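Local coordinates for microcin B17-processing protein McbB (Escherichia coli, PDB 6GRI) that is a subunit of the McbBCD microcin B17 synthetase, needed to process the inactive precursor McbA into the active peptide antibiotic, at the interface of chains A and B and the interface of chains A and C. Residues are numbered along the deposited sequence; one frame, centred on the assembly and turned at random. Chains: chain A, Microcin B17-processing protein McbB; chain B, Microcin B17-processing protein McbC; chain C, Microcin B17-processing protein McbD.

Contact 1: the interface of chains A and B. Residues chain A 94-95, 187-188, 267; chain B 35, 38, 172, 242.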
loop_
_atom_site.group_PDB
_atom_site.type_symbol
_atom_site.label_atom_id
_atom_site.label_comp_id
_atom_site.label_asym_id
_atom_site.label_seq_id
_atom_site.Cartn_x
_atom_site.Cartn_y
_atom_site.Cartn_z
ATOM N N LEU A 94 -13.621 28.384 -4.633
ATOM C CA LEU A 94 -14.625 27.505 -5.217
ATOM C C LEU A 94 -15.910 27.504 -4.384
ATOM O O LEU A 94 -16.987 27.203 -4.914
ATOM C CB LEU A 94 -14.081 26.077 -5.340
ATOM C CG LEU A 94 -14.825 25.137 -6.284
ATOM C CD1 LEU A 94 -14.810 25.647 -7.716
ATOM C CD2 LEU A 94 -14.200 23.756 -6.210
ATOM N N TRP A 95 -15.798 27.832 -3.091
ATOM C CA TRP A 95 -16.954 27.863 -2.209
ATOM C C TRP A 95 -17.092 29.219 -1.514
ATOM O O TRP A 95 -16.290 29.579 -0.650
ATOM C CB TRP A 95 -16.870 26.719 -1.205
ATOM C CG TRP A 95 -16.638 25.396 -1.875
ATOM C CD1 TRP A 95 -17.469 24.764 -2.750
ATOM C CD2 TRP A 95 -15.482 24.564 -1.746
ATOM N NE1 TRP A 95 -16.909 23.579 -3.164
ATOM C CE2 TRP A 95 -15.689 23.432 -2.560
ATOM C CE3 TRP A 95 -14.297 24.660 -1.011
ATOM C CZ2 TRP A 95 -14.752 22.407 -2.666
ATOM C CZ3 TRP A 95 -13.361 23.636 -1.110
ATOM C CH2 TRP A 95 -13.592 22.526 -1.935
ATOM N N ASP A 187 -19.668 18.010 -8.471
ATOM C CA ASP A 187 -19.028 18.664 -9.627
ATOM C C ASP A 187 -17.647 18.086 -9.984
ATOM O O ASP A 187 -17.365 17.831 -11.146
ATOM C CB ASP A 187 -18.806 20.154 -9.349
ATOM C CG ASP A 187 -20.040 20.994 -9.522
ATOM O OD1 ASP A 187 -20.878 20.690 -10.394
ATOM O OD2 ASP A 187 -20.139 22.017 -8.809
ATOM N N LEU A 188 -16.779 17.930 -8.988
ATOM C CA LEU A 188 -15.406 17.432 -9.211
ATOM C C LEU A 188 -15.308 15.887 -9.312
ATOM O O LEU A 188 -14.294 15.348 -9.786
ATOM C CB LEU A 188 -14.465 17.961 -8.122
ATOM C CG LEU A 188 -14.401 19.491 -8.031
ATOM C CD1 LEU A 188 -13.805 19.928 -6.706
ATOM C CD2 LEU A 188 -13.623 20.086 -9.198
ATOM N N MET A 267 -7.508 17.498 -1.435
ATOM C CA MET A 267 -8.903 17.082 -1.270
ATOM C C MET A 267 -9.084 15.889 -0.325
ATOM O O MET A 267 -10.228 15.496 -0.031
ATOM C CB MET A 267 -9.454 16.627 -2.626
ATOM C CG MET A 267 -9.414 17.652 -3.738
ATOM S SD MET A 267 -11.028 18.380 -4.001
ATOM C CE MET A 267 -11.108 19.463 -2.582
ATOM N N LEU B 35 -7.049 23.325 -9.723
ATOM C CA LEU B 35 -8.019 24.315 -10.224
ATOM C C LEU B 35 -7.546 25.741 -9.975
ATOM O O LEU B 35 -6.818 25.990 -9.015
ATOM C CB LEU B 35 -9.370 24.157 -9.524
ATOM C CG LEU B 35 -10.087 22.804 -9.596
ATOM C CD1 LEU B 35 -11.266 22.780 -8.624
ATOM C CD2 LEU B 35 -10.543 22.500 -11.021
ATOM N N PHE B 38 -7.775 27.050 -6.455
ATOM C CA PHE B 38 -6.795 26.511 -5.516
ATOM C C PHE B 38 -5.344 26.948 -5.796
ATOM O O PHE B 38 -4.438 26.534 -5.079
ATOM C CB PHE B 38 -6.868 24.977 -5.511
ATOM C CG PHE B 38 -8.242 24.413 -5.233
ATOM C CD1 PHE B 38 -9.143 25.051 -4.387
ATOM C CD2 PHE B 38 -8.612 23.193 -5.789
ATOM C CE1 PHE B 38 -10.391 24.496 -4.136
ATOM C CE2 PHE B 38 -9.859 22.639 -5.538
ATOM C CZ PHE B 38 -10.751 23.292 -4.716
ATOM N N ARG B 172 -12.160 23.899 -19.099
ATOM C CA ARG B 172 -11.899 24.195 -17.697
ATOM C C ARG B 172 -11.289 22.980 -17.012
ATOM O O ARG B 172 -10.247 23.096 -16.378
ATOM C CB ARG B 172 -13.171 24.622 -16.969
ATOM C CG ARG B 172 -12.928 25.074 -15.539
ATOM C CD ARG B 172 -14.215 25.452 -14.841
ATOM N NE ARG B 172 -14.142 25.256 -13.391
ATOM C CZ ARG B 172 -13.600 26.103 -12.514
ATOM N NH1 ARG B 172 -13.036 27.246 -12.902
ATOM N NH2 ARG B 172 -13.619 25.789 -11.222
ATOM N N TYR B 242 -12.232 15.333 -12.031
ATOM C CA TYR B 242 -13.080 16.341 -12.664
ATOM C C TYR B 242 -13.177 16.114 -14.181
ATOM O O TYR B 242 -14.254 16.245 -14.764
ATOM C CB TYR B 242 -12.561 17.745 -12.320
ATOM C CG TYR B 242 -13.382 18.933 -12.813
ATOM C CD1 TYR B 242 -14.771 18.874 -12.934
ATOM C CD2 TYR B 242 -12.757 20.137 -13.125
ATOM C CE1 TYR B 242 -15.491 19.963 -13.374
ATOM C CE2 TYR B 242 -13.478 21.225 -13.571
ATOM C CZ TYR B 242 -14.839 21.127 -13.690
ATOM O OH TYR B 242 -15.557 22.205 -14.128
#
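The backbone carbonyl of A:Leu188 comes up to the start of helix 240-246 of McbC, its O 3.0 Å from N of B:Tyr242, yet the N-H points elsewhere and no hydrogen bond forms. This largely apolar patch lies between McbB and McbC, the nitroreductase-family subunit. With CG anti to the carbonyl carbon (chi1 -58°), A:Leu188 points its side chain into McbC, where CD2 serves two partners. It meets CD1 of B:Leu35 tip to tip at 3.6 Å, and also lies 3.8 Å above one face of the B:Tyr242 ring, shifted toward the rim. O of A:Asp187 approaches the CD1-CE1 side of that ring. A branched leucine suits this place because a compact methyl can fill the corner between an aliphatic tip and an aromatic face. Beside it, A:Leu94 divides its branches. CD2 packs 3.8 Å from CZ of B:Phe38 and also touches CD1 of B:Leu35, while CD1 approaches the guanidinium NH2 of B:Arg172 at 3.7 Å, a van der Waals contact. The extended B:Arg172 chain brings its guanidinium edge to the phenol OH of B:Tyr242, in the guanidinium plane, where NE donates a weak hydrogen bond at 3.4 Å. Within McbB, CB of A:Leu94 covers the centre of one face of the A:Trp95 indole. The far rim of that indole reaches McbC, with CH2 4.0 Å from CZ of B:Phe38, and CE of A:Met267 sits at its edge.

Contact 2: the interface of chains A and C. Residues chain A 214-215, 218; chain C 4, 6, 12-13, 16.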
loop_
_atom_site.group_PDB
_atom_site.type_symbol
_atom_site.label_atom_id
_atom_site.label_comp_id
_atom_site.label_asym_id
_atom_site.label_seq_id
_atom_site.Cartn_x
_atom_site.Cartn_y
_atom_site.Cartn_z
ATOM N N SER A 214 -16.526 -11.333 0.542
ATOM C CA SER A 214 -16.907 -12.734 0.537
ATOM C C SER A 214 -18.414 -12.807 0.282
ATOM O O SER A 214 -19.073 -11.775 0.088
ATOM C CB SER A 214 -16.593 -13.330 1.908
ATOM O OG SER A 214 -17.091 -12.480 2.930
ATOM N N TRP A 215 -18.955 -14.022 0.295
ATOM C CA TRP A 215 -20.406 -14.200 0.344
ATOM C C TRP A 215 -21.021 -13.728 1.665
ATOM O O TRP A 215 -22.214 -13.430 1.707
ATOM C CB TRP A 215 -20.811 -15.638 0.006
ATOM C CG TRP A 215 -21.028 -15.783 -1.458
ATOM C CD1 TRP A 215 -20.152 -16.277 -2.380
ATOM C CD2 TRP A 215 -22.190 -15.372 -2.185
ATOM N NE1 TRP A 215 -20.704 -16.217 -3.638
ATOM C CE2 TRP A 215 -21.956 -15.664 -3.547
ATOM C CE3 TRP A 215 -23.411 -14.785 -1.815
ATOM C CZ2 TRP A 215 -22.907 -15.401 -4.545
ATOM C CZ3 TRP A 215 -24.355 -14.518 -2.810
ATOM C CH2 TRP A 215 -24.094 -14.828 -4.158
ATOM N N LEU A 218 -21.717 -10.166 0.692
ATOM C CA LEU A 218 -22.798 -10.163 -0.308
ATOM C C LEU A 218 -24.191 -10.308 0.315
ATOM O O LEU A 218 -25.147 -9.659 -0.119
ATOM C CB LEU A 218 -22.580 -11.279 -1.351
ATOM C CG LEU A 218 -21.430 -11.087 -2.346
ATOM C CD1 LEU A 218 -21.211 -12.351 -3.150
ATOM C CD2 LEU A 218 -21.688 -9.906 -3.263
ATOM N N VAL C 4 -16.146 -12.280 -6.461
ATOM C CA VAL C 4 -16.138 -13.361 -5.482
ATOM C C VAL C 4 -16.163 -14.693 -6.218
ATOM O O VAL C 4 -17.026 -14.933 -7.055
ATOM C CB VAL C 4 -17.345 -13.279 -4.516
ATOM C CG1 VAL C 4 -17.407 -14.510 -3.603
ATOM C CG2 VAL C 4 -17.296 -11.979 -3.709
ATOM N N SER C 6 -15.809 -19.031 -5.685
ATOM C CA SER C 6 -15.914 -20.172 -4.760
ATOM C C SER C 6 -15.462 -21.460 -5.465
ATOM O O SER C 6 -15.764 -21.666 -6.648
ATOM C CB SER C 6 -17.358 -20.318 -4.259
ATOM O OG SER C 6 -17.862 -19.095 -3.747
ATOM N N TRP C 12 -21.537 -22.112 -2.439
ATOM C CA TRP C 12 -21.739 -20.840 -3.104
ATOM C C TRP C 12 -21.281 -20.915 -4.549
ATOM O O TRP C 12 -20.338 -21.659 -4.864
ATOM C CB TRP C 12 -20.985 -19.760 -2.330
ATOM C CG TRP C 12 -21.502 -19.675 -0.936
ATOM C CD1 TRP C 12 -20.938 -20.204 0.187
ATOM C CD2 TRP C 12 -22.737 -19.082 -0.528
ATOM N NE1 TRP C 12 -21.731 -19.954 1.275
ATOM C CE2 TRP C 12 -22.844 -19.265 0.865
ATOM C CE3 TRP C 12 -23.752 -18.395 -1.204
ATOM C CZ2 TRP C 12 -23.936 -18.789 1.602
ATOM C CZ3 TRP C 12 -24.845 -17.923 -0.471
ATOM C CH2 TRP C 12 -24.922 -18.124 0.919
ATOM N N PRO C 13 -21.940 -20.140 -5.436
ATOM C CA PRO C 13 -21.626 -20.229 -6.860
ATOM C C PRO C 13 -20.181 -19.849 -7.183
ATOM O O PRO C 13 -19.526 -19.147 -6.411
ATOM C CB PRO C 13 -22.588 -19.233 -7.491
ATOM C CG PRO C 13 -22.856 -18.251 -6.418
ATOM C CD PRO C 13 -22.881 -19.040 -5.155
ATOM N N MET C 16 -19.520 -14.324 -8.782
ATOM C CA MET C 16 -20.392 -13.141 -8.769
ATOM C C MET C 16 -19.504 -11.986 -9.202
ATOM O O MET C 16 -18.486 -11.731 -8.573
ATOM C CB MET C 16 -20.954 -12.903 -7.360
ATOM C CG MET C 16 -21.170 -11.451 -6.917
ATOM S SD MET C 16 -22.753 -10.783 -7.401
ATOM C CE MET C 16 -22.368 -9.051 -7.651
#
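A:Trp215, the first residue of helix 215-220 of McbB, pushes its indole between C:Trp12, C:Pro13 and C:Val4 of McbD, the YcaO-family cyclodehydratase subunit. Its CB lies 4.0 Å above the C:Trp12 indole, over the centre. Beyond CB, atoms of the five-membered ring meet different partners: CD1 touches CG1 of C:Val4 at 3.5 Å, CD2 has CE3 of C:Trp12 3.5 Å away, and NE1 runs past the same valine methyl. On the benzo ring, CE3 lies 3.7 Å from CE3 of C:Trp12, CZ3 nears its CZ3 at longer range, and CZ2 packs 3.4 Å from CG of C:Pro13, whose rigid ring offers a fixed apolar surface. The two indole planes are nearly parallel, about 17° apart, and offset; chi1 of -60° sets CG of C:Trp12 anti to its carbonyl carbon and helps lay one along the other. The opposite face of A:Trp215 is covered by CD1 of A:Leu218, one helical turn on. That methyl also meets CG2 of C:Val4 tip to tip at 4.0 Å and CG of C:Met16 at 3.9 Å. In McbD, OG of C:Ser6 donates a 3.1 Å hydrogen bond to O of C:Pro13. The site thus joins a short McbB helix to N-terminal strands 4-5 and 15-18 of McbD and their connection.

Contact 3: the interface of chains A and B. Residues chain A 263, 266-267; chain B 31, 33, 38, 42.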
loop_
_atom_site.group_PDB
_atom_site.type_symbol
_atom_site.label_atom_id
_atom_site.label_comp_id
_atom_site.label_asym_id
_atom_site.label_seq_id
_atom_site.Cartn_x
_atom_site.Cartn_y
_atom_site.Cartn_z
ATOM N N VAL A 263 -0.924 19.478 -4.469
ATOM C CA VAL A 263 -2.129 19.146 -5.225
ATOM C C VAL A 263 -2.553 17.677 -5.140
ATOM O O VAL A 263 -3.732 17.373 -5.382
ATOM C CB VAL A 263 -2.035 19.576 -6.712
ATOM C CG1 VAL A 263 -2.024 21.096 -6.813
ATOM C CG2 VAL A 263 -0.824 18.959 -7.416
ATOM N N PHE A 266 -4.741 17.551 -1.481
ATOM C CA PHE A 266 -5.469 18.742 -1.063
ATOM C C PHE A 266 -6.901 18.400 -0.673
ATOM O O PHE A 266 -7.422 18.930 0.303
ATOM C CB PHE A 266 -5.424 19.791 -2.173
ATOM C CG PHE A 266 -6.164 21.047 -1.847
ATOM C CD1 PHE A 266 -5.758 21.852 -0.790
ATOM C CD2 PHE A 266 -7.275 21.435 -2.597
ATOM C CE1 PHE A 266 -6.449 23.016 -0.485
ATOM C CE2 PHE A 266 -7.963 22.598 -2.296
ATOM C CZ PHE A 266 -7.552 23.388 -1.238
ATOM N N MET A 267 -7.508 17.498 -1.435
ATOM C CA MET A 267 -8.903 17.082 -1.270
ATOM C C MET A 267 -9.084 15.889 -0.325
ATOM O O MET A 267 -10.228 15.496 -0.031
ATOM C CB MET A 267 -9.454 16.627 -2.626
ATOM C CG MET A 267 -9.414 17.652 -3.738
ATOM S SD MET A 267 -11.028 18.380 -4.001
ATOM C CE MET A 267 -11.108 19.463 -2.582
ATOM N N ASN B 31 -3.174 11.492 -8.223
ATOM C CA ASN B 31 -4.217 12.359 -8.767
ATOM C C ASN B 31 -4.010 13.731 -8.191
ATOM O O ASN B 31 -3.618 13.860 -7.041
ATOM C CB ASN B 31 -5.629 11.866 -8.422
ATOM C CG ASN B 31 -6.083 10.713 -9.290
ATOM O OD1 ASN B 31 -5.551 10.480 -10.366
ATOM N ND2 ASN B 31 -7.086 9.993 -8.824
ATOM N N ALA B 33 -5.458 17.783 -7.492
ATOM C CA ALA B 33 -6.543 18.717 -7.295
ATOM C C ALA B 33 -5.975 20.035 -7.789
ATOM O O ALA B 33 -5.295 20.765 -7.058
ATOM C CB ALA B 33 -6.925 18.785 -5.825
ATOM N N PHE B 38 -7.775 27.050 -6.455
ATOM C CA PHE B 38 -6.795 26.511 -5.516
ATOM C C PHE B 38 -5.344 26.948 -5.796
ATOM O O PHE B 38 -4.438 26.534 -5.079
ATOM C CB PHE B 38 -6.868 24.977 -5.511
ATOM C CG PHE B 38 -8.242 24.413 -5.233
ATOM C CD1 PHE B 38 -9.143 25.051 -4.387
ATOM C CD2 PHE B 38 -8.612 23.193 -5.789
ATOM C CE1 PHE B 38 -10.391 24.496 -4.136
ATOM C CE2 PHE B 38 -9.859 22.639 -5.538
ATOM C CZ PHE B 38 -10.751 23.292 -4.716
ATOM N N THR B 42 -2.330 25.899 -3.148
ATOM C CA THR B 42 -1.692 24.635 -3.455
ATOM C C THR B 42 -0.368 24.919 -4.162
ATOM O O THR B 42 -0.091 26.060 -4.533
ATOM C CB THR B 42 -2.595 23.728 -4.347
ATOM O OG1 THR B 42 -2.883 24.370 -5.592
ATOM C CG2 THR B 42 -3.910 23.417 -3.667
#
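A:Phe266 drives an edge of its ring into the face of B:Phe38, in the 3-10 helix 36-41 of McbC, the nitroreductase-family subunit. CE2 of A:Phe266 lies over the centre of the B:Phe38 ring; the planes are turned 59° and the centroids stand 4.6 Å apart, an edge-to-face pair. This is the dense part of the contact. The A:Phe266 ring reaches its place with CG anti to the backbone N (chi1 179°), and one of its faces receives CG2 of B:Thr42, 3.8 Å from the ring centroid, as a CH-pi contact. Threonine suits this position by having two unlike branches: while the methyl meets the ring, OG1, held between the backbone N and the carbonyl carbon (chi1 60°), donates a 2.7 Å hydrogen bond to the backbone O of B:Phe38, which probably helps to fix the rotation that turns CG2 to the ring. The close packing continues at A:Met267, whose CG touches CB of B:Ala33 at 3.4 Å; the small alanine lets the two backbones come close. There B:Ala33 N donates a 2.8 Å hydrogen bond to O of A:Val263, approaching from above the carbonyl plane. CG1 of A:Val263 lies between O of B:Ala33, 3.3 Å away, and B:Thr42, which it crosses at about a right angle. The loose side is at B:Asn31: two residues before B:Ala33, it buries no surface against McbB, so the fit has already fallen away there.

Contacts 1 and 3 belong to one McbB-McbC interface: the centres of their C-alpha atoms are about 9 Å apart, and both use A:Met267 and B:Phe38; the ring of B:Phe38 meets different McbB residues in each. Contact 2 lies about 39 Å from contact 1 and 38 Å from contact 3, shares no residue with either, and joins McbB to McbD. One McbB chain therefore touches both partner subunits through separate surfaces and bridges them. In the deposited assembly of four McbB, two McbC and two McbD chains, this would hold the YcaO and nitroreductase-family subunits within one complex that processes the precursor.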